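Local coordinates for glycosyl hydrolase family 2, TIM barrel domain protein (Faecalibacterium prausnitzii A2-165, PDB 6ED2) that probably hydrolyses beta-glucuronides, releasing glucuronic acid, as a gut bacterial beta-glucuronidase of glycosyl hydrolase family 2, at residues 97-102 against 146-151; 110-115 against 142-147; 123-128 against 154-159; 106-111 against 202-207; 35-40 against 287-292. All coordinates share one frame; numbering follows the deposited sequence.

Contact 1. Residues 97-102 against 146-151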
# COMPACT_ATOMS: atom_id res chain seq x y z
N THR A 97 28.69 6.01 29.64
CA THR A 97 29.26 7.18 29.00
C THR A 97 30.23 7.82 29.98
O THR A 97 30.54 7.26 31.04
CB THR A 97 28.16 8.15 28.53
OG1 THR A 97 28.77 9.21 27.79
CG2 THR A 97 27.36 8.73 29.70
N SER A 98 30.77 8.97 29.60
CA SER A 98 31.72 9.71 30.40
C SER A 98 31.25 11.14 30.48
O SER A 98 30.65 11.66 29.54
CB SER A 98 33.15 9.70 29.80
OG SER A 98 33.65 8.38 29.76
N PHE A 99 31.51 11.78 31.61
CA PHE A 99 31.15 13.18 31.73
C PHE A 99 32.25 13.89 32.48
O PHE A 99 32.95 13.31 33.32
CB PHE A 99 29.79 13.38 32.44
CG PHE A 99 29.73 12.86 33.85
CD1 PHE A 99 29.96 13.71 34.93
CD2 PHE A 99 29.42 11.53 34.11
CE1 PHE A 99 29.89 13.23 36.25
CE2 PHE A 99 29.34 11.05 35.43
CZ PHE A 99 29.58 11.90 36.49
N PHE A 100 32.41 15.15 32.14
CA PHE A 100 33.47 15.96 32.71
C PHE A 100 32.86 16.83 33.79
O PHE A 100 31.82 17.45 33.58
CB PHE A 100 34.12 16.85 31.65
CG PHE A 100 35.36 17.54 32.14
CD1 PHE A 100 36.58 16.86 32.17
CD2 PHE A 100 35.31 18.84 32.62
CE1 PHE A 100 37.72 17.50 32.63
CE2 PHE A 100 36.45 19.48 33.08
CZ PHE A 100 37.66 18.81 33.08
N VAL A 101 33.53 16.89 34.93
CA VAL A 101 33.12 17.78 36.01
C VAL A 101 34.14 18.90 36.09
O VAL A 101 35.31 18.65 36.42
CB VAL A 101 33.01 17.04 37.35
CG1 VAL A 101 32.68 18.03 38.46
CG2 VAL A 101 31.96 15.93 37.26
N PRO A 102 33.76 20.14 35.81
CA PRO A 102 34.73 21.24 35.85
C PRO A 102 35.29 21.44 37.25
O PRO A 102 34.62 21.17 38.26
CB PRO A 102 33.92 22.46 35.41
CG PRO A 102 32.71 21.89 34.71
CD PRO A 102 32.43 20.57 35.35
N ASN A 146 30.38 13.63 46.19
CA ASN A 146 31.59 13.10 46.82
C ASN A 146 32.16 11.90 46.10
O ASN A 146 33.06 11.26 46.63
CB ASN A 146 31.33 12.74 48.28
CG ASN A 146 30.85 13.91 49.08
OD1 ASN A 146 29.84 13.83 49.77
ND2 ASN A 146 31.55 15.04 48.96
N ILE A 147 31.65 11.58 44.91
CA ILE A 147 32.16 10.45 44.15
C ILE A 147 32.96 10.89 42.92
O ILE A 147 33.84 10.14 42.47
CB ILE A 147 30.99 9.52 43.74
CG1 ILE A 147 30.15 9.17 44.97
CG2 ILE A 147 31.51 8.27 43.09
CD1 ILE A 147 30.92 8.39 46.02
N VAL A 148 32.68 12.06 42.36
CA VAL A 148 33.31 12.48 41.12
C VAL A 148 34.72 12.99 41.39
O VAL A 148 35.04 13.47 42.48
CB VAL A 148 32.47 13.56 40.42
CG1 VAL A 148 31.18 12.96 39.87
CG2 VAL A 148 32.18 14.71 41.38
N ARG A 149 35.58 12.88 40.38
CA ARG A 149 36.86 13.58 40.37
C ARG A 149 36.66 14.91 39.64
O ARG A 149 36.09 14.94 38.54
CB ARG A 149 37.94 12.75 39.68
CG ARG A 149 38.00 11.29 40.10
CD ARG A 149 38.24 10.42 38.87
NE ARG A 149 38.22 8.99 39.17
CZ ARG A 149 37.97 8.04 38.27
NH1 ARG A 149 37.98 6.75 38.63
NH2 ARG A 149 37.71 8.38 37.00
N TYR A 150 37.14 15.99 40.25
CA TYR A 150 36.92 17.34 39.75
C TYR A 150 37.98 17.72 38.71
O TYR A 150 39.15 17.34 38.81
CB TYR A 150 36.90 18.33 40.91
CG TYR A 150 35.64 18.18 41.74
CD1 TYR A 150 34.53 19.01 41.53
CD2 TYR A 150 35.53 17.17 42.69
CE1 TYR A 150 33.36 18.85 42.26
CE2 TYR A 150 34.37 17.00 43.43
CZ TYR A 150 33.29 17.84 43.21
OH TYR A 150 32.15 17.66 43.95
N ASN A 151 37.54 18.47 37.69
CA ASN A 151 38.33 18.76 36.49
C ASN A 151 38.88 17.50 35.83
O ASN A 151 39.98 17.48 35.28
CB ASN A 151 39.46 19.76 36.77
CG ASN A 151 39.64 20.76 35.63
OD1 ASN A 151 38.71 21.50 35.28
ND2 ASN A 151 40.84 20.77 35.03
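Val101 and Val148 make the apolar centre of this contact, where the end of strand 92-101 meets the loop that leads into strand 152-161. The two valines cross at about a right angle, Val101 CG2 lying 4.0 Å from Val148 CB. The other branch of Val101, CG1, is anti to the backbone N (chi1 176°) and reaches Tyr150 CD1 at 3.7 Å. Val148 CG1, which also touches Val101 CG2, meets the edge of the Phe99 ring, 3.9 Å from Phe99 CE1. The Phe100 ring packs on the backbone and side chain of Asn151: Phe100 CZ comes within 3.3 Å of Asn151 C and 3.6 Å of Asn151 OD1, and the ring plane stands 72° from the side-chain amide.

A single hydrogen bond links the two segments, and it is weak and bent: Asn151 N to Val101 O (2.6 Å, 124° at the hydrogen). The polar ends are tied down locally, Tyr150 OH on Thr145 O and Asn151 OD1 on Ala103 N, while Asn151 ND2 makes a weak hydrogen bond to Thr35 O of the second subunit.

The loop is thus held to the end of strand 92-101, in the sugar-binding domain, mainly by apolar contact, with hydrogen bonding playing a small part.

Contact 2. Residues 110-115 against 142-147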
# COMPACT_ATOMS: atom_id res chain seq x y z
N ILE A 110 26.68 18.00 43.02
CA ILE A 110 26.78 17.42 41.68
C ILE A 110 25.77 16.30 41.59
O ILE A 110 25.89 15.29 42.30
CB ILE A 110 28.19 16.88 41.37
CG1 ILE A 110 29.29 17.84 41.87
CG2 ILE A 110 28.33 16.67 39.86
CD1 ILE A 110 29.21 19.22 41.27
N VAL A 111 24.79 16.46 40.70
CA VAL A 111 23.63 15.58 40.63
C VAL A 111 23.36 15.20 39.17
O VAL A 111 23.29 16.08 38.31
CB VAL A 111 22.37 16.26 41.23
CG1 VAL A 111 21.22 15.27 41.30
CG2 VAL A 111 22.67 16.88 42.61
N LEU A 112 23.16 13.91 38.93
CA LEU A 112 22.68 13.40 37.64
C LEU A 112 21.17 13.23 37.66
O LEU A 112 20.62 12.67 38.61
CB LEU A 112 23.33 12.05 37.34
CG LEU A 112 24.84 12.09 37.18
CD1 LEU A 112 25.40 10.69 37.24
CD2 LEU A 112 25.20 12.80 35.86
N ARG A 113 20.49 13.71 36.62
CA ARG A 113 19.06 13.48 36.42
C ARG A 113 18.83 12.56 35.23
O ARG A 113 19.36 12.80 34.13
CB ARG A 113 18.29 14.79 36.21
CG ARG A 113 16.92 14.58 35.51
CD ARG A 113 15.84 13.95 36.44
NE ARG A 113 15.51 14.81 37.58
CZ ARG A 113 14.55 15.74 37.59
NH1 ARG A 113 13.79 15.95 36.51
NH2 ARG A 113 14.35 16.47 38.69
N PHE A 114 18.06 11.51 35.44
CA PHE A 114 17.52 10.67 34.38
C PHE A 114 16.03 10.97 34.22
O PHE A 114 15.25 10.74 35.16
CB PHE A 114 17.75 9.20 34.67
CG PHE A 114 19.19 8.83 34.77
CD1 PHE A 114 19.86 8.29 33.67
CD2 PHE A 114 19.89 9.02 35.94
CE1 PHE A 114 21.21 7.97 33.75
CE2 PHE A 114 21.25 8.69 36.04
CZ PHE A 114 21.90 8.17 34.94
N GLY A 115 15.65 11.51 33.06
CA GLY A 115 14.24 11.63 32.74
C GLY A 115 13.50 10.33 32.97
O GLY A 115 12.43 10.30 33.59
N ALA A 142 20.62 11.17 40.96
CA ALA A 142 21.73 10.53 41.65
C ALA A 142 22.72 11.60 42.07
O ALA A 142 23.28 12.30 41.21
CB ALA A 142 22.42 9.49 40.77
N THR A 143 22.93 11.74 43.38
CA THR A 143 23.87 12.73 43.89
C THR A 143 25.27 12.15 43.87
O THR A 143 25.50 11.05 44.39
CB THR A 143 23.49 13.15 45.31
OG1 THR A 143 22.37 14.05 45.25
CG2 THR A 143 24.65 13.87 46.00
N VAL A 144 26.21 12.85 43.21
CA VAL A 144 27.53 12.24 43.04
C VAL A 144 28.61 13.21 43.50
O VAL A 144 29.79 13.08 43.12
CB VAL A 144 27.74 11.81 41.57
CG1 VAL A 144 26.69 10.79 41.17
CG2 VAL A 144 27.71 13.00 40.66
N THR A 145 28.22 14.15 44.36
CA THR A 145 29.11 15.21 44.84
C THR A 145 30.43 14.67 45.37
O THR A 145 31.50 15.20 45.04
CB THR A 145 28.41 16.01 45.92
OG1 THR A 145 27.21 16.55 45.37
CG2 THR A 145 29.31 17.13 46.43
N ASN A 146 30.38 13.63 46.19
CA ASN A 146 31.59 13.10 46.82
C ASN A 146 32.16 11.90 46.10
O ASN A 146 33.06 11.26 46.63
CB ASN A 146 31.33 12.74 48.28
CG ASN A 146 30.85 13.91 49.08
OD1 ASN A 146 29.84 13.83 49.77
ND2 ASN A 146 31.55 15.04 48.96
N ILE A 147 31.65 11.58 44.91
CA ILE A 147 32.16 10.45 44.15
C ILE A 147 32.96 10.89 42.92
O ILE A 147 33.84 10.14 42.47
CB ILE A 147 30.99 9.52 43.74
CG1 ILE A 147 30.15 9.17 44.97
CG2 ILE A 147 31.51 8.27 43.09
CD1 ILE A 147 30.92 8.39 46.02
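Ile110 is held at both of its backbone polar atoms by the turn that follows strand 140-143. Its N-H points at Thr145 OG1 (2.8 Å, 168° at the hydrogen), a side-chain oxygen standing in where a strand partner's carbonyl would otherwise be expected. Its carbonyl takes the N-H of Val144, Val144 N to Ile110 O being 2.6 Å and almost straight.

Further along, the pairing is regular antiparallel sheet. Leu112 and Ala142 form a hydrogen-bonded pair: Leu112 N donates to Ala142 O and Ala142 N to Leu112 O, each 2.8 Å. Ala142 O also has the CA-H of Val111 beside it, at 3.3 Å from Val111 CA. Val111 and Thr143 are the non-hydrogen-bonded pair between.

Thr145 OG1 lies anti to its own carbonyl carbon (chi1 -58°), which turns it to Ile110 N. The same hydroxyl is hydrogen-bonded to Asp109 OD1, so one oxygen joins a main-chain amide and a carboxylate. Beyond it, Val144 O accepts from Ile147 N as the chain turns.

Apolar side chains of the two segments also meet. Val144 CG2 touches Ile110 CG2 at 3.8 Å, and Val144 CG1 meets Leu112 CD1 at 4.1 Å, both approaches at about a right angle.

Chemically, pairing continues past the end of strand 140-143 because Val144 N still finds Ile110 O and the Thr145 hydroxyl takes over as acceptor for Ile110 N; its bond to Asp109 probably fixes how that hydroxyl is turned.

Contact 3. Residues 123-128 against 154-159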
# COMPACT_ATOMS: atom_id res chain seq x y z
N VAL A 123 22.60 2.79 39.08
CA VAL A 123 23.53 3.76 38.52
C VAL A 123 24.84 3.70 39.29
O VAL A 123 24.86 3.75 40.52
CB VAL A 123 22.92 5.17 38.54
CG1 VAL A 123 23.93 6.21 38.04
CG2 VAL A 123 21.65 5.19 37.71
N PHE A 124 25.94 3.61 38.55
CA PHE A 124 27.29 3.63 39.09
C PHE A 124 28.04 4.82 38.50
O PHE A 124 27.93 5.10 37.30
CB PHE A 124 28.04 2.34 38.78
CG PHE A 124 27.33 1.10 39.23
CD1 PHE A 124 27.69 0.47 40.41
CD2 PHE A 124 26.29 0.56 38.48
CE1 PHE A 124 27.03 -0.68 40.83
CE2 PHE A 124 25.62 -0.58 38.91
CZ PHE A 124 26.00 -1.20 40.08
N VAL A 125 28.79 5.51 39.35
CA VAL A 125 29.73 6.53 38.90
C VAL A 125 31.12 6.13 39.40
O VAL A 125 31.31 5.88 40.59
CB VAL A 125 29.32 7.93 39.39
CG1 VAL A 125 30.45 8.93 39.22
CG2 VAL A 125 28.10 8.38 38.61
N ASN A 126 32.07 6.03 38.47
CA ASN A 126 33.41 5.54 38.78
C ASN A 126 33.35 4.24 39.56
O ASN A 126 34.08 4.04 40.54
CB ASN A 126 34.23 6.59 39.53
CG ASN A 126 34.34 7.88 38.75
OD1 ASN A 126 34.46 7.87 37.52
ND2 ASN A 126 34.27 9.01 39.46
N GLY A 127 32.46 3.34 39.15
CA GLY A 127 32.38 2.03 39.76
C GLY A 127 31.60 1.94 41.06
O GLY A 127 31.41 0.83 41.55
N VAL A 128 31.12 3.05 41.63
CA VAL A 128 30.40 2.99 42.90
C VAL A 128 28.92 3.28 42.67
O VAL A 128 28.56 4.25 41.98
CB VAL A 128 31.02 3.91 43.97
CG1 VAL A 128 32.44 4.36 43.59
CG2 VAL A 128 30.15 5.09 44.31
N ASN A 154 34.60 11.38 34.25
CA ASN A 154 33.99 10.43 35.18
C ASN A 154 33.18 9.41 34.40
O ASN A 154 32.53 9.76 33.40
CB ASN A 154 33.12 11.17 36.19
CG ASN A 154 33.94 12.08 37.09
OD1 ASN A 154 34.35 11.66 38.17
ND2 ASN A 154 34.20 13.30 36.65
N LYS A 155 33.21 8.16 34.84
CA LYS A 155 32.48 7.09 34.17
C LYS A 155 31.07 6.96 34.74
O LYS A 155 30.89 6.84 35.95
CB LYS A 155 33.22 5.77 34.29
CG LYS A 155 32.45 4.64 33.63
CD LYS A 155 33.38 3.58 33.07
CE LYS A 155 34.06 4.07 31.82
NZ LYS A 155 35.03 3.05 31.34
N LEU A 156 30.08 7.00 33.85
CA LEU A 156 28.69 6.79 34.21
C LEU A 156 28.25 5.47 33.61
O LEU A 156 28.24 5.32 32.38
CB LEU A 156 27.81 7.93 33.68
CG LEU A 156 26.30 7.77 33.78
CD1 LEU A 156 25.89 7.41 35.22
CD2 LEU A 156 25.67 9.07 33.31
N SER A 157 27.91 4.51 34.47
CA SER A 157 27.40 3.21 34.04
C SER A 157 26.00 3.01 34.59
O SER A 157 25.76 3.23 35.78
CB SER A 157 28.31 2.07 34.51
OG SER A 157 29.66 2.40 34.27
N VAL A 158 25.09 2.56 33.73
CA VAL A 158 23.72 2.29 34.13
C VAL A 158 23.43 0.83 33.85
O VAL A 158 23.50 0.38 32.70
CB VAL A 158 22.72 3.21 33.42
CG1 VAL A 158 21.28 2.89 33.86
CG2 VAL A 158 23.03 4.67 33.70
N LEU A 159 23.11 0.08 34.91
CA LEU A 159 22.62 -1.28 34.78
C LEU A 159 21.10 -1.20 34.79
O LEU A 159 20.49 -0.85 35.81
CB LEU A 159 23.14 -2.16 35.91
CG LEU A 159 22.44 -3.51 36.08
CD1 LEU A 159 22.44 -4.29 34.77
CD2 LEU A 159 23.10 -4.31 37.21
O HOH W 1 30.90 3.56 36.86
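Leu156 lays its CD1 against Val123 CG1, 3.6 Å away, on the inward face of the antiparallel sheet in the sugar-binding domain, a jelly-roll-like beta-sandwich. With CG anti to the backbone N (chi1 171°), the leucine brings that methyl back toward strand 120-125, where it also meets Val125 CG2. Leu112 and Phe114 of strand 109-114 cover this face, packing on Val123, Val125, Leu156 and Val158.

Phe124 is on the other face. Its ring presents an edge to Ser157 O, which lies in the ring plane, and to Leu159 CB, 4.2 Å from CE2. Ala62 also packs on Phe124, and its carbonyl accepts the hydroxyl of Ser157.

Between the strands, Phe124 and Ser157 form a hydrogen-bonded pair with two nearly straight bonds: Phe124 N to Ser157 O is 2.8 Å and Ser157 N to Phe124 O is 2.9 Å. Val123 with Val158 and Val125 with Leu156 are the non-hydrogen-bonded pairs on its two sides.

Strand 120-125 then reverses through a type I' turn from Val125 to Val128, and Asn126 in that turn carries the pairing on. Its N donates to Lys155 O at 2.9 Å, while its side-chain OD1 takes the place of a backbone carbonyl and accepts from Lys155 N at 3.0 Å. A water accepts from Gly127 N beside them.

Asn154 OD1 accepts from Arg149 N, and Asn126 ND2 also bonds Ile147 O. The ND2 end of the Asn126 amide is placed more exactly than its OD1: ND2 meets a lone pair of Asn154 OD1 at 2.9 Å, 177° at the hydrogen, with the acceptor only 2° out of the amide plane of Asn126.

Contact 4. Residues 106-111 against 202-207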
# COMPACT_ATOMS: atom_id res chain seq x y z
N SER A 106 33.48 22.75 42.11
CA SER A 106 33.80 22.42 43.50
C SER A 106 32.98 23.28 44.46
O SER A 106 32.88 24.49 44.29
CB SER A 106 35.29 22.63 43.76
OG SER A 106 35.78 21.75 44.75
N GLY A 107 32.37 22.64 45.46
CA GLY A 107 31.51 23.33 46.39
C GLY A 107 30.03 23.29 46.04
O GLY A 107 29.19 23.53 46.91
N TRP A 108 29.69 23.02 44.78
CA TRP A 108 28.32 22.77 44.39
C TRP A 108 27.96 21.32 44.66
O TRP A 108 28.83 20.45 44.73
CB TRP A 108 28.14 23.02 42.90
CG TRP A 108 27.62 24.33 42.44
CD1 TRP A 108 26.32 24.68 42.27
CD2 TRP A 108 28.40 25.44 41.97
NE1 TRP A 108 26.23 25.95 41.76
CE2 TRP A 108 27.49 26.44 41.56
CE3 TRP A 108 29.77 25.69 41.88
CZ2 TRP A 108 27.91 27.67 41.06
CZ3 TRP A 108 30.18 26.92 41.39
CH2 TRP A 108 29.26 27.89 40.98
N ASP A 109 26.67 21.04 44.80
CA ASP A 109 26.19 19.67 44.70
C ASP A 109 26.22 19.22 43.24
O ASP A 109 25.82 19.97 42.35
CB ASP A 109 24.78 19.54 45.26
CG ASP A 109 24.74 18.76 46.57
OD1 ASP A 109 25.78 18.17 47.00
OD2 ASP A 109 23.67 18.75 47.19
N ILE A 110 26.68 18.00 43.02
CA ILE A 110 26.78 17.42 41.68
C ILE A 110 25.77 16.30 41.59
O ILE A 110 25.89 15.29 42.30
CB ILE A 110 28.19 16.88 41.37
CG1 ILE A 110 29.29 17.84 41.87
CG2 ILE A 110 28.33 16.67 39.86
CD1 ILE A 110 29.21 19.22 41.27
N VAL A 111 24.79 16.46 40.70
CA VAL A 111 23.63 15.58 40.63
C VAL A 111 23.36 15.20 39.17
O VAL A 111 23.29 16.08 38.31
CB VAL A 111 22.37 16.26 41.23
CG1 VAL A 111 21.22 15.27 41.30
CG2 VAL A 111 22.67 16.88 42.61
N LEU A 202 23.43 16.54 33.66
CA LEU A 202 24.44 16.76 34.68
C LEU A 202 24.20 18.16 35.24
O LEU A 202 24.11 19.13 34.48
CB LEU A 202 25.86 16.63 34.10
CG LEU A 202 27.05 16.97 35.01
CD1 LEU A 202 27.21 15.94 36.10
CD2 LEU A 202 28.34 17.10 34.20
N MET A 203 24.05 18.24 36.56
CA MET A 203 23.65 19.48 37.21
C MET A 203 24.66 19.87 38.28
O MET A 203 25.22 19.01 38.96
CB MET A 203 22.26 19.32 37.84
CG MET A 203 21.14 19.03 36.84
SD MET A 203 19.53 18.74 37.63
CE MET A 203 19.83 17.18 38.42
N ALA A 204 24.88 21.17 38.43
CA ALA A 204 25.55 21.72 39.60
C ALA A 204 24.51 22.55 40.34
O ALA A 204 23.96 23.50 39.77
CB ALA A 204 26.77 22.56 39.21
N LEU A 205 24.21 22.16 41.58
CA LEU A 205 23.13 22.79 42.35
C LEU A 205 23.66 23.26 43.69
O LEU A 205 24.52 22.60 44.30
CB LEU A 205 21.98 21.79 42.57
CG LEU A 205 21.44 21.08 41.33
CD1 LEU A 205 20.51 19.97 41.73
CD2 LEU A 205 20.75 22.07 40.42
N PRO A 206 23.17 24.39 44.20
CA PRO A 206 23.56 24.81 45.55
C PRO A 206 23.14 23.75 46.57
O PRO A 206 22.12 23.07 46.41
CB PRO A 206 22.79 26.13 45.77
CG PRO A 206 22.30 26.54 44.41
CD PRO A 206 22.13 25.26 43.63
N LYS A 207 23.95 23.60 47.61
CA LYS A 207 23.65 22.60 48.62
C LYS A 207 22.35 22.91 49.37
O LYS A 207 21.63 22.00 49.77
CB LYS A 207 24.84 22.46 49.57
CG LYS A 207 25.84 21.46 48.98
CD LYS A 207 27.26 21.68 49.39
CE LYS A 207 28.09 20.50 48.98
NZ LYS A 207 29.44 20.59 49.58
O HOH W 2 26.54 25.13 47.42
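Trp108 lies across strand 200-205 with Ala204 under one face of its indole. Ala204 CB sits 4.0 Å from the centroid of the five-membered ring and 24° off the normal, a CH-pi contact. The rim of the ring meets main chain instead: Trp108 CD1 comes to 3.3 Å from the carbonyl carbon of Leu205, near the ring plane. NE1 is hydrogen-bonded to Thr36 O, and Glu104 of the second subunit packs on Trp108.

On the side of the sheet that carries Asp109, Val111, Met203 and Leu205, the orientations differ. Val111 CG2 meets Leu205 CD1 at 3.9 Å, the two side chains crossing at about a right angle. Val111 CG1 instead meets Met203 CE at 3.7 Å, because the methionine runs straight to its sulfur and then bends (chi3 -69°) to bring the methyl back over Val111. Ile110 and Leu202 share the Ala204 side, lying side by side and pointing the same way.

Asp109 and Lys207 also cross at about a right angle, but what touches the carboxylate is the aliphatic part of the lysine, Lys207 CG being 3.8 Å from Asp109 CG. The polar partners of Asp109 are Thr145 OG1 on OD1 and Arg209 NH1, in a salt bridge, on OD2. A water bridges Gly107 O and Lys207 N close by.

Two hydrogen-bonded pairs, Asp109 with Leu205 and Val111 with Met203, hold the backbones on each side of the non-hydrogen-bonded pair Ile110-Ala204. This is classic antiparallel pairing within the beta-sandwich of a family 2 sugar-binding domain.

Contact 5. Residues 35-40 against 287-292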
# COMPACT_ATOMS: atom_id res chain seq x y z
N THR A 35 20.48 31.50 37.68
CA THR A 35 21.50 32.27 38.37
C THR A 35 22.44 31.39 39.16
O THR A 35 23.66 31.62 39.17
CB THR A 35 20.83 33.28 39.30
OG1 THR A 35 20.15 34.26 38.51
CG2 THR A 35 21.87 33.97 40.17
N THR A 36 21.90 30.33 39.79
CA THR A 36 22.65 29.50 40.73
C THR A 36 22.81 28.05 40.31
O THR A 36 23.52 27.30 41.00
CB THR A 36 21.97 29.51 42.11
OG1 THR A 36 20.65 28.98 41.96
CG2 THR A 36 21.87 30.93 42.66
N ARG A 37 22.15 27.61 39.25
CA ARG A 37 22.20 26.21 38.85
C ARG A 37 22.84 26.09 37.48
O ARG A 37 22.52 26.84 36.56
CB ARG A 37 20.80 25.60 38.84
CG ARG A 37 20.10 25.63 40.21
CD ARG A 37 18.72 24.98 40.15
NE ARG A 37 18.03 25.02 41.44
CZ ARG A 37 17.16 24.10 41.84
NH1 ARG A 37 16.87 23.07 41.04
NH2 ARG A 37 16.57 24.20 43.03
N ARG A 38 23.75 25.14 37.35
CA ARG A 38 24.34 24.80 36.07
C ARG A 38 23.67 23.55 35.53
O ARG A 38 23.19 22.70 36.29
CB ARG A 38 25.85 24.58 36.20
CG ARG A 38 26.56 25.75 36.85
CD ARG A 38 26.17 27.06 36.21
NE ARG A 38 26.74 28.22 36.93
CZ ARG A 38 26.04 29.25 37.41
NH1 ARG A 38 24.71 29.30 37.27
NH2 ARG A 38 26.67 30.24 38.03
N LEU A 39 23.64 23.44 34.20
CA LEU A 39 22.92 22.37 33.52
C LEU A 39 23.69 21.96 32.27
O LEU A 39 23.95 22.78 31.39
CB LEU A 39 21.51 22.84 33.16
CG LEU A 39 20.62 21.77 32.51
CD1 LEU A 39 20.50 20.58 33.43
CD2 LEU A 39 19.27 22.34 32.15
N ILE A 40 24.02 20.67 32.18
CA ILE A 40 24.73 20.13 31.02
C ILE A 40 24.02 18.87 30.56
O ILE A 40 23.94 17.89 31.31
CB ILE A 40 26.20 19.83 31.35
CG1 ILE A 40 26.92 21.11 31.75
CG2 ILE A 40 26.89 19.17 30.14
CD1 ILE A 40 28.42 20.93 32.00
N VAL A 287 21.96 35.73 46.68
CA VAL A 287 21.02 34.71 46.22
C VAL A 287 21.69 33.35 46.36
O VAL A 287 22.72 33.10 45.72
CB VAL A 287 20.59 34.96 44.77
CG1 VAL A 287 19.61 33.86 44.30
CG2 VAL A 287 19.97 36.33 44.64
N VAL A 288 21.13 32.47 47.19
CA VAL A 288 21.75 31.15 47.34
C VAL A 288 21.17 30.12 46.37
O VAL A 288 21.85 29.16 46.03
CB VAL A 288 21.69 30.68 48.80
CG1 VAL A 288 21.15 31.77 49.71
CG2 VAL A 288 20.88 29.36 48.99
N ASP A 289 19.94 30.30 45.92
CA ASP A 289 19.40 29.39 44.92
C ASP A 289 18.30 30.12 44.17
O ASP A 289 17.64 31.02 44.71
CB ASP A 289 18.84 28.09 45.51
CG ASP A 289 18.40 27.10 44.43
OD1 ASP A 289 19.13 26.97 43.42
OD2 ASP A 289 17.32 26.46 44.57
N GLU A 290 18.11 29.74 42.92
CA GLU A 290 17.03 30.30 42.13
C GLU A 290 16.45 29.20 41.26
O GLU A 290 17.20 28.45 40.63
CB GLU A 290 17.52 31.47 41.27
CG GLU A 290 16.57 31.82 40.16
CD GLU A 290 17.12 32.93 39.29
OE1 GLU A 290 17.92 32.62 38.37
OE2 GLU A 290 16.78 34.10 39.55
N TYR A 291 15.13 29.08 41.29
CA TYR A 291 14.43 28.16 40.41
C TYR A 291 13.49 28.97 39.55
O TYR A 291 12.99 30.01 39.97
CB TYR A 291 13.66 27.06 41.17
CG TYR A 291 13.21 25.99 40.20
CD1 TYR A 291 14.13 25.07 39.67
CD2 TYR A 291 11.89 25.93 39.76
CE1 TYR A 291 13.72 24.11 38.75
CE2 TYR A 291 11.48 24.98 38.84
CZ TYR A 291 12.40 24.07 38.34
OH TYR A 291 11.98 23.12 37.43
N LEU A 292 13.32 28.52 38.31
CA LEU A 292 12.58 29.24 37.29
C LEU A 292 11.61 28.30 36.61
O LEU A 292 11.95 27.16 36.28
CB LEU A 292 13.53 29.85 36.25
CG LEU A 292 14.60 30.83 36.74
CD1 LEU A 292 15.68 31.01 35.67
CD2 LEU A 292 13.98 32.17 37.10
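A classic beta bulge, Val288 and Asp289 opposite Ile281, lies in the outermost strand, within this chain, of the four-stranded sheet that also carries a magnesium site, and here the chain leading into strand 38-51 docks on it. The contact joins the sugar-binding domain to the next beta-sandwich domain. The side chain of Glu290 is about 6 Å from the bound magnesium ion, which is held by Thr239 and Glu241.

Arg37 and Asp289 form a side-on, two-nitrogen salt bridge, one nitrogen to each carboxylate oxygen: Arg37 NE to Asp289 OD1 at 3.0 Å and Arg37 NH2 to Asp289 OD2 at 2.8 Å. Both oxygens use their syn lone pairs, and the two flat groups are nearly coplanar, 19° apart. Tyr291 CD1 lies over one face of the guanidinium, 3.7 Å from Arg37 NH1. Val210 gives the pair second partners, its O to Arg37 NH2 and its N to Asp289 OD2.

Thr36 OG1 sits between its own N and carbonyl carbon (chi1 60°), turned to accept from Glu290 N at 2.8 Å.

Glu290 OE2 is bound in a salt bridge by Arg280, while OE1 takes two bonds from Thr35, both arriving from the same face of the carboxylate: Thr35 N at 2.9 Å and Thr35 OG1 at 2.8 Å.

Contacts 1 to 4 belong to the sugar-binding domain, whereas contact 5 ties that domain to the magnesium-bearing sandwich. All five are largely buried; the more exposed residues lie at the margins, such as Arg149, Thr143 and Lys207. Contacts 2 and 4 share strand 109-114, which pairs with a different strand on each edge, and Asp109-Thr145 joins them. Contacts 4 and 5 meet where strand 200-205 pairs with strand 38-51. Contacts 1 and 2 share the loop after strand 140-143; contact 3 adjoins both, through Asn154 and Asn126. Backbone bonds dominate contacts 2, 3 and 4, apolar packing contact 1, and charged side chains contact 5. Contacts 1, 4 and 5 also reach the second subunit.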